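Local coordinates for uncharacterized protein (Cricetid herpesvirus 2, PDB 4ZKQ) that binds chemokines as a viral decoy receptor, and so probably keeps them from the chemokine receptors of the rodent host, at residues F62-K68 with L150-G154; C81-R87 with K139-E145; C223-M228 with M273-E279; L299-A303 with M383-Y388. One frame throughout, in Å; residues are numbered along the deposited sequence.

Interaction 1: residues F62-K68 with L150-G154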
loop_
_atom_site.group_PDB
_atom_site.type_symbol
_atom_site.label_atom_id
_atom_site.label_comp_id
_atom_site.label_asym_id
_atom_site.label_seq_id
_atom_site.Cartn_x
_atom_site.Cartn_y
_atom_site.Cartn_z
ATOM N N PHE A 62 19.340 -2.626 2.993
ATOM C CA PHE A 62 19.920 -3.289 1.829
ATOM C C PHE A 62 20.557 -4.622 2.208
ATOM O O PHE A 62 21.117 -4.762 3.294
ATOM C CB PHE A 62 20.973 -2.397 1.177
ATOM C CG PHE A 62 20.414 -1.184 0.492
ATOM C CD1 PHE A 62 20.153 -0.028 1.205
ATOM C CD2 PHE A 62 20.178 -1.191 -0.870
ATOM C CE1 PHE A 62 19.649 1.087 0.579
ATOM C CE2 PHE A 62 19.676 -0.075 -1.507
ATOM C CZ PHE A 62 19.409 1.066 -0.782
ATOM N N LEU A 63 20.453 -5.595 1.306
ATOM C CA LEU A 63 21.178 -6.857 1.409
ATOM C C LEU A 63 22.098 -7.014 0.208
ATOM O O LEU A 63 21.760 -6.587 -0.898
ATOM C CB LEU A 63 20.223 -8.045 1.466
ATOM C CG LEU A 63 19.775 -8.611 2.810
ATOM C CD1 LEU A 63 18.953 -9.860 2.548
ATOM C CD2 LEU A 63 20.945 -8.929 3.726
ATOM N N ASP A 64 23.256 -7.630 0.414
ATOM C CA ASP A 64 24.150 -7.897 -0.699
ATOM C C ASP A 64 23.626 -9.116 -1.443
ATOM O O ASP A 64 23.665 -10.232 -0.930
ATOM C CB ASP A 64 25.589 -8.112 -0.230
ATOM C CG ASP A 64 26.557 -8.271 -1.391
ATOM O OD1 ASP A 64 26.714 -7.307 -2.175
ATOM O OD2 ASP A 64 27.157 -9.357 -1.523
ATOM N N LEU A 65 23.115 -8.884 -2.646
ATOM C CA LEU A 65 22.477 -9.925 -3.441
ATOM C C LEU A 65 22.889 -9.788 -4.899
ATOM O O LEU A 65 22.866 -8.684 -5.451
ATOM C CB LEU A 65 20.954 -9.841 -3.326
ATOM C CG LEU A 65 20.331 -10.024 -1.942
ATOM C CD1 LEU A 65 18.879 -9.608 -1.985
ATOM C CD2 LEU A 65 20.444 -11.465 -1.477
ATOM N N LEU A 66 23.251 -10.908 -5.520
ATOM C CA LEU A 66 23.714 -10.908 -6.903
ATOM C C LEU A 66 24.708 -9.772 -7.142
ATOM O O LEU A 66 24.636 -9.067 -8.143
ATOM C CB LEU A 66 22.520 -10.806 -7.858
ATOM C CG LEU A 66 21.593 -12.024 -7.820
ATOM C CD1 LEU A 66 20.320 -11.803 -8.624
ATOM C CD2 LEU A 66 22.313 -13.258 -8.335
ATOM N N GLU A 67 25.598 -9.588 -6.169
ATOM C CA GLU A 67 26.769 -8.709 -6.276
ATOM C C GLU A 67 26.494 -7.199 -6.202
ATOM O O GLU A 67 27.365 -6.393 -6.538
ATOM C CB GLU A 67 27.532 -9.023 -7.571
ATOM C CG GLU A 67 27.883 -10.507 -7.716
ATOM C CD GLU A 67 28.809 -10.798 -8.887
ATOM O OE1 GLU A 67 29.398 -9.846 -9.441
ATOM O OE2 GLU A 67 28.949 -11.985 -9.249
ATOM N N LYS A 68 25.308 -6.812 -5.738
ATOM C CA LYS A 68 25.030 -5.407 -5.426
ATOM C C LYS A 68 24.170 -5.291 -4.175
ATOM O O LYS A 68 23.452 -6.226 -3.817
ATOM C CB LYS A 68 24.315 -4.703 -6.582
ATOM C CG LYS A 68 25.114 -4.583 -7.869
ATOM C CD LYS A 68 24.330 -3.784 -8.905
ATOM C CE LYS A 68 24.980 -3.818 -10.280
ATOM N NZ LYS A 68 24.147 -3.121 -11.311
ATOM N N LEU A 150 15.651 -1.536 -5.534
ATOM C CA LEU A 150 16.756 -0.621 -5.755
ATOM C C LEU A 150 18.056 -1.391 -5.675
ATOM O O LEU A 150 18.209 -2.265 -4.822
ATOM C CB LEU A 150 16.755 0.512 -4.731
ATOM C CG LEU A 150 15.538 1.442 -4.752
ATOM C CD1 LEU A 150 14.428 0.858 -3.905
ATOM C CD2 LEU A 150 15.937 2.808 -4.252
ATOM N N ARG A 151 18.986 -1.067 -6.569
ATOM C CA ARG A 151 20.284 -1.732 -6.595
ATOM C C ARG A 151 21.402 -0.719 -6.770
ATOM O O ARG A 151 21.300 0.216 -7.565
ATOM C CB ARG A 151 20.324 -2.788 -7.699
ATOM C CG ARG A 151 19.648 -4.083 -7.273
ATOM C CD ARG A 151 19.540 -5.104 -8.382
ATOM N NE ARG A 151 20.838 -5.581 -8.848
ATOM C CZ ARG A 151 21.558 -6.521 -8.246
ATOM N NH1 ARG A 151 21.127 -7.096 -7.128
ATOM N NH2 ARG A 151 22.721 -6.884 -8.767
ATOM N N VAL A 152 22.461 -0.902 -5.989
ATOM C CA VAL A 152 23.596 0.007 -6.003
ATOM C C VAL A 152 24.850 -0.794 -5.604
ATOM O O VAL A 152 24.764 -1.712 -4.787
ATOM C CB VAL A 152 23.340 1.213 -5.062
ATOM C CG1 VAL A 152 23.245 0.766 -3.601
ATOM C CG2 VAL A 152 24.390 2.284 -5.240
ATOM N N PRO A 153 26.015 -0.477 -6.197
ATOM C CA PRO A 153 27.142 -1.407 -6.053
ATOM C C PRO A 153 27.980 -1.222 -4.794
ATOM O O PRO A 153 27.574 -0.529 -3.858
ATOM C CB PRO A 153 28.001 -1.114 -7.299
ATOM C CG PRO A 153 27.341 0.043 -8.017
ATOM C CD PRO A 153 26.374 0.658 -7.060
ATOM N N GLY A 154 29.148 -1.866 -4.799
ATOM C CA GLY A 154 30.166 -1.706 -3.773
ATOM C C GLY A 154 29.668 -2.076 -2.394
ATOM O O GLY A 154 28.570 -2.621 -2.258
HETATM O O HOH W 1 22.812 -0.953 -10.192
HETATM O O HOH W 2 21.878 -4.756 -11.324
#
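Here an arginine from one strand of an antiparallel sheet bonds to the backbone of a hairpin turn in the same sheet. Strands 63-65 and 68-74 form a beta hairpin at one edge of the four-stranded sheet, and strand 147-152 lies beside 68-74. A type I' turn from Leu-65 to Lys-68 closes the hairpin, with Leu-65 N to Lys-68 O at 2.9 Å and Lys-68 N to Leu-65 O at 3.1 Å; Leu-66 and Glu-67 occupy its two positive-phi corners. Arg-151 stretches to this turn and donates from NH1 to Leu-65 O (2.9 Å) and from NH2 to Leu-66 O (3.0 Å). A planar group with two outward-pointing amino ends suits two successive carbonyls, both met near the guanidinium plane. Lys-68 lays its CB over one guanidinium face, its CG 3.4 Å from Arg-151 NH2. The two charged ends are linked through water: one molecule accepts from Lys-68 NZ and from Arg-151 NE, each at 2.8 Å. The Phe-62 ring, which also touches Ala-71 and His-158, packs by CE2 on Val-152 CG1 (4.2 Å) and Leu-150 CB (4.4 Å). Leu-65, by contrast, turns to Thr-207 and Ile-209 of strand 206-223. Main-chain carbonyls of the turn, not an acidic side chain, receive the guanidinium, so its charge is met here by carbonyl dipoles and water, with no salt bridge across the two segments.

Interaction 2: residues C81-R87 with K139-E145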
loop_
_atom_site.group_PDB
_atom_site.type_symbol
_atom_site.label_atom_id
_atom_site.label_comp_id
_atom_site.label_asym_id
_atom_site.label_seq_id
_atom_site.Cartn_x
_atom_site.Cartn_y
_atom_site.Cartn_z
ATOM N N CYS A 81 -6.752 -3.571 -1.169
ATOM C CA CYS A 81 -7.255 -4.247 -2.360
ATOM C C CYS A 81 -6.101 -4.888 -3.136
ATOM O O CYS A 81 -5.516 -4.255 -4.009
ATOM C CB CYS A 81 -7.999 -3.269 -3.267
ATOM S SG CYS A 81 -8.712 -4.076 -4.722
ATOM N N PRO A 82 -5.777 -6.149 -2.823
ATOM C CA PRO A 82 -4.606 -6.811 -3.413
ATOM C C PRO A 82 -4.554 -6.791 -4.941
ATOM O O PRO A 82 -3.459 -6.648 -5.491
ATOM C CB PRO A 82 -4.732 -8.247 -2.898
ATOM C CG PRO A 82 -5.427 -8.099 -1.578
ATOM C CD PRO A 82 -6.404 -6.972 -1.771
ATOM N N ALA A 83 -5.698 -6.901 -5.611
ATOM C CA ALA A 83 -5.721 -7.032 -7.067
ATOM C C ALA A 83 -5.900 -5.698 -7.791
ATOM O O ALA A 83 -5.681 -5.621 -8.998
ATOM C CB ALA A 83 -6.825 -7.995 -7.482
ATOM N N CYS A 84 -6.289 -4.655 -7.058
ATOM C CA CYS A 84 -6.506 -3.327 -7.649
ATOM C C CYS A 84 -5.219 -2.761 -8.246
ATOM O O CYS A 84 -4.162 -2.827 -7.627
ATOM C CB CYS A 84 -7.049 -2.353 -6.609
ATOM S SG CYS A 84 -8.790 -2.605 -6.124
ATOM N N LEU A 85 -5.313 -2.203 -9.448
ATOM C CA LEU A 85 -4.176 -1.522 -10.055
ATOM C C LEU A 85 -4.024 -0.114 -9.497
ATOM O O LEU A 85 -5.007 0.555 -9.195
ATOM C CB LEU A 85 -4.331 -1.449 -11.571
ATOM C CG LEU A 85 -4.114 -2.756 -12.330
ATOM C CD1 LEU A 85 -4.414 -2.539 -13.801
ATOM C CD2 LEU A 85 -2.696 -3.262 -12.139
ATOM N N GLY A 86 -2.778 0.326 -9.381
ATOM C CA GLY A 86 -2.478 1.673 -8.942
ATOM C C GLY A 86 -1.218 2.165 -9.615
ATOM O O GLY A 86 -0.516 1.391 -10.261
ATOM N N ARG A 87 -0.937 3.456 -9.474
ATOM C CA ARG A 87 0.291 4.040 -9.994
ATOM C C ARG A 87 1.175 4.465 -8.837
ATOM O O ARG A 87 0.725 5.159 -7.927
ATOM C CB ARG A 87 -0.020 5.232 -10.903
ATOM C CG ARG A 87 -0.913 4.845 -12.080
ATOM C CD ARG A 87 -1.122 5.974 -13.076
ATOM N NE ARG A 87 -2.018 5.557 -14.154
ATOM C CZ ARG A 87 -1.636 4.872 -15.227
ATOM N NH1 ARG A 87 -0.364 4.525 -15.387
ATOM N NH2 ARG A 87 -2.530 4.530 -16.149
ATOM N N LYS A 139 8.423 5.882 -12.098
ATOM C CA LYS A 139 6.990 5.646 -12.028
ATOM C C LYS A 139 6.670 4.207 -12.406
ATOM O O LYS A 139 7.238 3.671 -13.357
ATOM C CB LYS A 139 6.260 6.626 -12.950
ATOM C CG LYS A 139 4.758 6.502 -12.921
ATOM C CD LYS A 139 4.127 7.669 -13.665
ATOM C CE LYS A 139 2.648 7.445 -13.907
ATOM N NZ LYS A 139 2.107 8.428 -14.877
ATOM N N PHE A 140 5.767 3.589 -11.649
ATOM C CA PHE A 140 5.399 2.189 -11.855
ATOM C C PHE A 140 3.894 2.055 -11.961
ATOM O O PHE A 140 3.152 2.905 -11.481
ATOM C CB PHE A 140 5.899 1.304 -10.707
ATOM C CG PHE A 140 7.361 1.452 -10.419
ATOM C CD1 PHE A 140 8.298 1.099 -11.372
ATOM C CD2 PHE A 140 7.802 1.931 -9.193
ATOM C CE1 PHE A 140 9.649 1.234 -11.122
ATOM C CE2 PHE A 140 9.158 2.064 -8.936
ATOM C CZ PHE A 140 10.082 1.710 -9.902
ATOM N N LEU A 141 3.455 0.960 -12.567
ATOM C CA LEU A 141 2.045 0.627 -12.647
ATOM C C LEU A 141 1.900 -0.827 -12.259
ATOM O O LEU A 141 2.494 -1.694 -12.883
ATOM C CB LEU A 141 1.508 0.868 -14.053
ATOM C CG LEU A 141 0.111 0.343 -14.379
ATOM C CD1 LEU A 141 -0.949 1.059 -13.576
ATOM C CD2 LEU A 141 -0.143 0.518 -15.866
ATOM N N GLY A 142 1.120 -1.099 -11.226
ATOM C CA GLY A 142 0.978 -2.464 -10.762
ATOM C C GLY A 142 -0.061 -2.576 -9.679
ATOM O O GLY A 142 -0.717 -1.595 -9.333
ATOM N N THR A 143 -0.210 -3.777 -9.136
ATOM C CA THR A 143 -1.164 -3.999 -8.065
ATOM C C THR A 143 -0.541 -3.607 -6.745
ATOM O O THR A 143 0.651 -3.301 -6.683
ATOM C CB THR A 143 -1.611 -5.465 -7.986
ATOM O OG1 THR A 143 -0.515 -6.267 -7.525
ATOM C CG2 THR A 143 -2.083 -5.957 -9.334
ATOM N N GLU A 144 -1.351 -3.630 -5.688
ATOM C CA GLU A 144 -0.882 -3.344 -4.332
ATOM C C GLU A 144 0.286 -4.186 -3.869
ATOM O O GLU A 144 1.082 -3.742 -3.041
ATOM C CB GLU A 144 -1.997 -3.565 -3.320
ATOM C CG GLU A 144 -3.034 -2.489 -3.254
ATOM C CD GLU A 144 -3.914 -2.662 -2.040
ATOM O OE1 GLU A 144 -3.738 -3.660 -1.301
ATOM O OE2 GLU A 144 -4.789 -1.804 -1.831
ATOM N N GLU A 145 0.352 -5.416 -4.367
ATOM C CA GLU A 145 1.343 -6.385 -3.916
ATOM C C GLU A 145 2.691 -6.220 -4.613
ATOM O O GLU A 145 3.657 -6.914 -4.290
ATOM C CB GLU A 145 0.811 -7.801 -4.146
ATOM C CG GLU A 145 -0.659 -7.961 -3.781
ATOM C CD GLU A 145 -1.059 -9.409 -3.595
ATOM O OE1 GLU A 145 -1.660 -9.985 -4.525
ATOM O OE2 GLU A 145 -0.768 -9.967 -2.516
HETATM O O HOH W 3 -1.803 -8.561 -7.052
HETATM O O HOH W 4 1.869 4.288 -13.671
#
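Strands 85-94 and 132-143 run antiparallel here, and Gly-86 with Gly-142 makes the hydrogen-bonded pair: Gly-86 N gives to Gly-142 O (2.8 Å) and Gly-142 N to Gly-86 O (3.1 Å). With glycine on both strands, neither side of this pair carries a side chain. Next along, Arg-87 and Leu-141 form a non-hydrogen-bonded pair, Leu-141 CD1 lying over the guanidinium face, 4.0 Å from Arg-87 NH1. A water accepts from Arg-87 NH1 (2.8 Å) and donates to Phe-140 O (2.9 Å). At the other end, Cys-81 and Cys-84 close a type I turn through their disulfide (SG to SG 2.0 Å) and the bond from Cys-84 N to Cys-81 O (3.2 Å). Glu-144 serves this turn as an acceptor: Cys-81 N donates to its OE2 at 2.7 Å, and its OE1 takes the amide of Thr-80. Pro-82 has no amide hydrogen to satisfy; its carbonyl O takes a bond from a water (3.0 Å) that also donates to Glu-145 OE1 (2.9 Å) and accepts from Thr-143 OG1 (2.7 Å). The pair is interior to the mixed seven-stranded sheet: strand 161-169 flanks 85-94 through Arg-87 and Lys-169, strand 117-125 flanks 132-143, and Ala-83 reaches Tyr-323 in a loop following strand 308-315.

Interaction 3: residues C223-M228 with M273-E279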
loop_
_atom_site.group_PDB
_atom_site.type_symbol
_atom_site.label_atom_id
_atom_site.label_comp_id
_atom_site.label_asym_id
_atom_site.label_seq_id
_atom_site.Cartn_x
_atom_site.Cartn_y
_atom_site.Cartn_z
ATOM N N CYS A 223 -16.787 -9.752 9.374
ATOM C CA CYS A 223 -17.729 -9.992 8.291
ATOM C C CYS A 223 -19.063 -9.549 8.856
ATOM O O CYS A 223 -19.612 -10.181 9.761
ATOM C CB CYS A 223 -17.742 -11.458 7.835
ATOM S SG CYS A 223 -18.011 -12.659 9.155
ATOM N N GLY A 224 -19.554 -8.424 8.355
ATOM C CA GLY A 224 -20.679 -7.763 8.978
ATOM C C GLY A 224 -20.257 -7.303 10.359
ATOM O O GLY A 224 -19.421 -6.405 10.496
ATOM N N GLU A 225 -20.820 -7.941 11.379
ATOM C CA GLU A 225 -20.523 -7.608 12.767
ATOM C C GLU A 225 -20.001 -8.826 13.545
ATOM O O GLU A 225 -19.920 -8.801 14.772
ATOM C CB GLU A 225 -21.774 -7.020 13.438
ATOM C CG GLU A 225 -22.180 -5.646 12.873
ATOM C CD GLU A 225 -23.465 -5.096 13.477
ATOM O OE1 GLU A 225 -24.557 -5.455 12.986
ATOM O OE2 GLU A 225 -23.386 -4.295 14.434
ATOM N N ARG A 226 -19.644 -9.889 12.829
ATOM C CA ARG A 226 -18.925 -11.004 13.441
ATOM C C ARG A 226 -17.429 -10.755 13.307
ATOM O O ARG A 226 -16.933 -10.551 12.202
ATOM C CB ARG A 226 -19.284 -12.338 12.791
ATOM C CG ARG A 226 -20.736 -12.746 12.920
ATOM C CD ARG A 226 -20.896 -14.180 12.471
ATOM N NE ARG A 226 -22.280 -14.526 12.161
ATOM C CZ ARG A 226 -23.051 -15.330 12.891
ATOM N NH1 ARG A 226 -22.593 -15.898 14.002
ATOM N NH2 ARG A 226 -24.295 -15.569 12.498
ATOM N N LEU A 227 -16.720 -10.774 14.430
ATOM C CA LEU A 227 -15.277 -10.567 14.436
ATOM C C LEU A 227 -14.555 -11.823 13.974
ATOM O O LEU A 227 -14.696 -12.887 14.574
ATOM C CB LEU A 227 -14.804 -10.173 15.831
ATOM C CG LEU A 227 -13.297 -9.975 16.010
ATOM C CD1 LEU A 227 -12.813 -8.742 15.252
ATOM C CD2 LEU A 227 -12.965 -9.865 17.482
ATOM N N MET A 228 -13.791 -11.691 12.895
ATOM C CA MET A 228 -13.067 -12.813 12.312
ATOM C C MET A 228 -11.669 -12.951 12.917
ATOM O O MET A 228 -11.254 -14.046 13.294
ATOM C CB MET A 228 -12.974 -12.641 10.797
ATOM C CG MET A 228 -14.329 -12.435 10.125
ATOM S SD MET A 228 -14.198 -11.962 8.387
ATOM C CE MET A 228 -13.407 -13.416 7.730
ATOM N N MET A 273 -10.440 -21.105 4.662
ATOM C CA MET A 273 -11.006 -20.069 5.508
ATOM C C MET A 273 -11.049 -20.579 6.941
ATOM O O MET A 273 -11.927 -21.365 7.299
ATOM C CB MET A 273 -12.404 -19.678 5.027
ATOM C CG MET A 273 -13.023 -18.508 5.770
ATOM S SD MET A 273 -12.057 -16.992 5.643
ATOM C CE MET A 273 -13.362 -15.769 5.726
ATOM N N GLU A 274 -10.091 -20.149 7.757
ATOM C CA GLU A 274 -10.018 -20.622 9.135
ATOM C C GLU A 274 -11.251 -20.173 9.901
ATOM O O GLU A 274 -11.755 -20.894 10.762
ATOM C CB GLU A 274 -8.748 -20.117 9.829
ATOM C CG GLU A 274 -8.581 -20.613 11.268
ATOM C CD GLU A 274 -8.759 -22.120 11.410
ATOM O OE1 GLU A 274 -8.392 -22.863 10.472
ATOM O OE2 GLU A 274 -9.270 -22.562 12.462
ATOM N N TYR A 275 -11.734 -18.978 9.577
ATOM C CA TYR A 275 -12.938 -18.446 10.199
ATOM C C TYR A 275 -14.139 -18.638 9.276
ATOM O O TYR A 275 -14.357 -17.858 8.348
ATOM C CB TYR A 275 -12.760 -16.969 10.540
ATOM C CG TYR A 275 -13.836 -16.452 11.463
ATOM C CD1 TYR A 275 -15.038 -15.968 10.960
ATOM C CD2 TYR A 275 -13.658 -16.465 12.839
ATOM C CE1 TYR A 275 -16.025 -15.500 11.804
ATOM C CE2 TYR A 275 -14.640 -16.001 13.693
ATOM C CZ TYR A 275 -15.823 -15.520 13.170
ATOM O OH TYR A 275 -16.804 -15.056 14.017
ATOM N N SER A 276 -14.910 -19.689 9.544
ATOM C CA SER A 276 -16.016 -20.091 8.680
ATOM C C SER A 276 -17.372 -19.746 9.284
ATOM O O SER A 276 -18.390 -20.330 8.906
ATOM C CB SER A 276 -15.946 -21.596 8.406
ATOM O OG SER A 276 -14.730 -21.943 7.764
ATOM N N GLU A 277 -17.389 -18.799 10.216
ATOM C CA GLU A 277 -18.614 -18.475 10.939
ATOM C C GLU A 277 -19.374 -17.280 10.351
ATOM O O GLU A 277 -20.381 -16.852 10.915
ATOM C CB GLU A 277 -18.292 -18.217 12.411
ATOM C CG GLU A 277 -17.887 -19.475 13.169
ATOM C CD GLU A 277 -17.797 -19.257 14.665
ATOM O OE1 GLU A 277 -17.107 -18.306 15.088
ATOM O OE2 GLU A 277 -18.422 -20.034 15.418
ATOM N N CYS A 278 -18.910 -16.762 9.216
ATOM C CA CYS A 278 -19.612 -15.681 8.520
ATOM C C CYS A 278 -20.849 -16.214 7.817
ATOM O O CYS A 278 -20.829 -17.314 7.270
ATOM C CB CYS A 278 -18.712 -15.006 7.482
ATOM S SG CYS A 278 -17.208 -14.231 8.143
ATOM N N GLU A 279 -21.921 -15.430 7.807
ATOM C CA GLU A 279 -23.070 -15.769 6.987
ATOM C C GLU A 279 -22.691 -15.585 5.521
ATOM O O GLU A 279 -21.897 -14.705 5.187
ATOM C CB GLU A 279 -24.278 -14.906 7.354
ATOM C CG GLU A 279 -24.712 -15.039 8.798
ATOM C CD GLU A 279 -26.022 -14.328 9.069
ATOM O OE1 GLU A 279 -27.056 -14.739 8.494
ATOM O OE2 GLU A 279 -26.014 -13.353 9.850
HETATM O O HOH W 5 -21.252 -12.621 8.850
#
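A disulfide staples a long irregular loop to a beta hairpin: Cys-223 SG and Cys-278 SG are bonded at 2.0 Å, with a chi3 of -97°. Cys-223 ends strand 206-223 and opens a type II' turn to Arg-226, closed by Cys-223 N to Arg-226 O (2.9 Å) and Arg-226 N to Cys-223 O (3.1 Å). Gly-224 takes the first corner, where phi is positive and psi is strongly negative, a conformation easy for a residue without CB. Around the staple the loop packs on strand 226-231. Tyr-275 sets its ring face over the backbone of Met-228, whose CA lies 3.6 Å from the ring centroid and almost on the ring normal, a CH-pi contact; Met-228 CG adds a 3.7 Å approach to Tyr-275 CD1. The long, flexible methionine then carries its SD to 3.8 Å from Cys-278 SG, joining ring and disulfide in one apolar cluster. Tyr-395 of strand 388-395 touches both cysteines. On the outer side, Arg-226 runs its aliphatic chain past Glu-277 O, CD 3.1 Å from that oxygen, and makes a long salt bridge from NH2 to Glu-279 OE2 (3.9 Å). A water bridges the backbones, donating to Cys-223 O and accepting from Glu-279 N, both at 3.1 Å. The disulfide thus pins an irregular loop to the strand end entering a type II' hairpin, one of several such crosslinks in this beta-rich chemokine-binding protein.

Interaction 4: residues L299-A303 with M383-Y388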
loop_
_atom_site.group_PDB
_atom_site.type_symbol
_atom_site.label_atom_id
_atom_site.label_comp_id
_atom_site.label_asym_id
_atom_site.label_seq_id
_atom_site.Cartn_x
_atom_site.Cartn_y
_atom_site.Cartn_z
ATOM N N LEU A 299 -13.745 3.703 16.819
ATOM C CA LEU A 299 -12.562 4.087 16.067
ATOM C C LEU A 299 -12.273 5.581 16.169
ATOM O O LEU A 299 -11.120 5.983 16.304
ATOM C CB LEU A 299 -12.716 3.688 14.595
ATOM C CG LEU A 299 -11.552 4.081 13.687
ATOM C CD1 LEU A 299 -10.305 3.292 14.059
ATOM C CD2 LEU A 299 -11.919 3.876 12.228
ATOM N N PHE A 300 -13.313 6.404 16.104
ATOM C CA PHE A 300 -13.107 7.844 16.058
ATOM C C PHE A 300 -12.659 8.405 17.406
ATOM O O PHE A 300 -12.259 9.565 17.488
ATOM C CB PHE A 300 -14.378 8.542 15.574
ATOM C CG PHE A 300 -14.685 8.276 14.133
ATOM C CD1 PHE A 300 -14.149 9.074 13.141
ATOM C CD2 PHE A 300 -15.485 7.211 13.768
ATOM C CE1 PHE A 300 -14.416 8.821 11.812
ATOM C CE2 PHE A 300 -15.758 6.956 12.438
ATOM C CZ PHE A 300 -15.222 7.763 11.461
ATOM N N GLN A 301 -12.699 7.574 18.446
ATOM C CA GLN A 301 -12.217 7.963 19.772
ATOM C C GLN A 301 -10.732 7.642 19.949
ATOM O O GLN A 301 -10.110 8.063 20.925
ATOM C CB GLN A 301 -13.033 7.263 20.862
ATOM C CG GLN A 301 -14.538 7.413 20.695
ATOM C CD GLN A 301 -14.966 8.856 20.499
ATOM O OE1 GLN A 301 -15.797 9.156 19.642
ATOM N NE2 GLN A 301 -14.401 9.756 21.297
ATOM N N THR A 302 -10.173 6.907 18.992
ATOM C CA THR A 302 -8.759 6.535 18.990
ATOM C C THR A 302 -7.900 7.478 18.166
ATOM O O THR A 302 -6.670 7.404 18.187
ATOM C CB THR A 302 -8.561 5.127 18.404
ATOM O OG1 THR A 302 -8.501 5.203 16.964
ATOM C CG2 THR A 302 -9.692 4.212 18.831
ATOM N N ALA A 303 -8.561 8.352 17.425
ATOM C CA ALA A 303 -7.916 9.074 16.343
ATOM C C ALA A 303 -6.859 10.087 16.807
ATOM O O ALA A 303 -6.030 10.527 16.004
ATOM C CB ALA A 303 -8.970 9.758 15.518
ATOM N N MET A 383 -11.458 1.175 7.709
ATOM C CA MET A 383 -11.405 2.472 8.362
ATOM C C MET A 383 -10.258 2.415 9.358
ATOM O O MET A 383 -10.153 1.467 10.135
ATOM C CB MET A 383 -12.734 2.793 9.047
ATOM C CG MET A 383 -13.918 2.864 8.085
ATOM S SD MET A 383 -15.473 3.338 8.869
ATOM C CE MET A 383 -15.124 5.031 9.346
ATOM N N GLU A 384 -9.378 3.410 9.316
ATOM C CA GLU A 384 -8.161 3.368 10.114
ATOM C C GLU A 384 -7.731 4.743 10.602
ATOM O O GLU A 384 -7.871 5.747 9.901
ATOM C CB GLU A 384 -7.016 2.746 9.307
ATOM C CG GLU A 384 -6.735 3.459 7.996
ATOM C CD GLU A 384 -5.771 2.705 7.100
ATOM O OE1 GLU A 384 -4.783 2.154 7.618
ATOM O OE2 GLU A 384 -5.998 2.673 5.871
ATOM N N SER A 385 -7.206 4.754 11.819
ATOM C CA SER A 385 -6.477 5.883 12.358
ATOM C C SER A 385 -5.003 5.537 12.306
ATOM O O SER A 385 -4.609 4.602 11.617
ATOM C CB SER A 385 -6.912 6.172 13.791
ATOM O OG SER A 385 -6.639 5.054 14.612
ATOM N N GLY A 386 -4.194 6.278 13.048
ATOM C CA GLY A 386 -2.780 5.974 13.155
ATOM C C GLY A 386 -2.492 4.731 13.973
ATOM O O GLY A 386 -1.452 4.097 13.790
ATOM N N THR A 387 -3.415 4.373 14.867
ATOM C CA THR A 387 -3.172 3.319 15.850
ATOM C C THR A 387 -4.182 2.163 15.810
ATOM O O THR A 387 -3.959 1.131 16.447
ATOM C CB THR A 387 -3.183 3.902 17.269
ATOM O OG1 THR A 387 -4.434 4.558 17.500
ATOM C CG2 THR A 387 -2.050 4.900 17.444
ATOM N N TYR A 388 -5.269 2.342 15.061
ATOM C CA TYR A 388 -6.323 1.323 14.916
ATOM C C TYR A 388 -6.773 1.185 13.471
ATOM O O TYR A 388 -6.856 2.177 12.745
ATOM C CB TYR A 388 -7.555 1.664 15.753
ATOM C CG TYR A 388 -7.428 1.474 17.239
ATOM C CD1 TYR A 388 -6.743 2.392 18.018
ATOM C CD2 TYR A 388 -8.036 0.398 17.872
ATOM C CE1 TYR A 388 -6.645 2.235 19.385
ATOM C CE2 TYR A 388 -7.946 0.230 19.237
ATOM C CZ TYR A 388 -7.248 1.152 19.990
ATOM O OH TYR A 388 -7.155 0.987 21.349
HETATM O O HOH W 6 -4.356 7.449 15.795
HETATM O O HOH W 7 -5.420 9.151 13.141
#
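Leu-299 lies at the apolar centre, its two methyls reaching different partners: CD2 meets Met-383 CB at 3.5 Å and CD1 meets Tyr-388 CB at 3.6 Å. A branched side chain suits this place, since its two branches lie across the end of strand 378-384 and the start of 388-395, touching both. Beside it Phe-300 brings CZ to 3.5 Å from Met-383 CE, and both residues also touch Ile-330; the Phe-300 ring is further stacked with Tyr-354, so this flank belongs to the buried core. Thr-302 marks the transition to polar contacts. Its CG2 sits over the Tyr-388 ring, 3.7 Å from the centroid, in a CH-pi contact, while its OG1 donates to Leu-299 O (2.8 Å) and accepts from Ser-385 OG (3.0 Å). Segment 383-388 holds the tight connection between hairpin strands 378-384 and 388-395, with Ser-385 N bonded to Tyr-388 O at 2.8 Å. Inside it Ser-385 forms an ST motif, its OG accepting from Tyr-388 N (3.1 Å) and weakly from Thr-387 N (3.3 Å). A small hydroxyl can thus serve the connection and the facing segment 299-303 together. Close by, Ala-303 keeps only a methyl, and its CA comes within 4.0 Å of Ser-385 CB. Outermost, a water donates to Ala-303 O (3.2 Å) and accepts from Gly-386 N (3.1 Å). Pointing away from segment 299-303, Glu-384 uses OE1 for a salt bridge with Lys-54 and a hydrogen bond with Gln-24.

How the interactions relate
Interaction 4 is the buried contact of the four, interactions 1 and 2 are partly buried, and interaction 3 lies at the surface. The first two belong to the N-terminal sheets: strand 132-143 of interaction 2 is followed directly by strand 147-152 of interaction 1, yet their centres are 25 Å apart. Interactions 3 and 4 reach the same ten-stranded sheet, with centres 22 Å apart; strand 388-395 begins within interaction 4 and, through Tyr-395, touches the disulfide of interaction 3. Chemistry follows place. Interaction 2 relies on paired strand backbones, interaction 1 on a side chain bonding to backbone carbonyls, and interaction 4 on apolar packing edged by hydroxyls, whereas interaction 3, without regular structure in its loop, depends on a covalent crosslink.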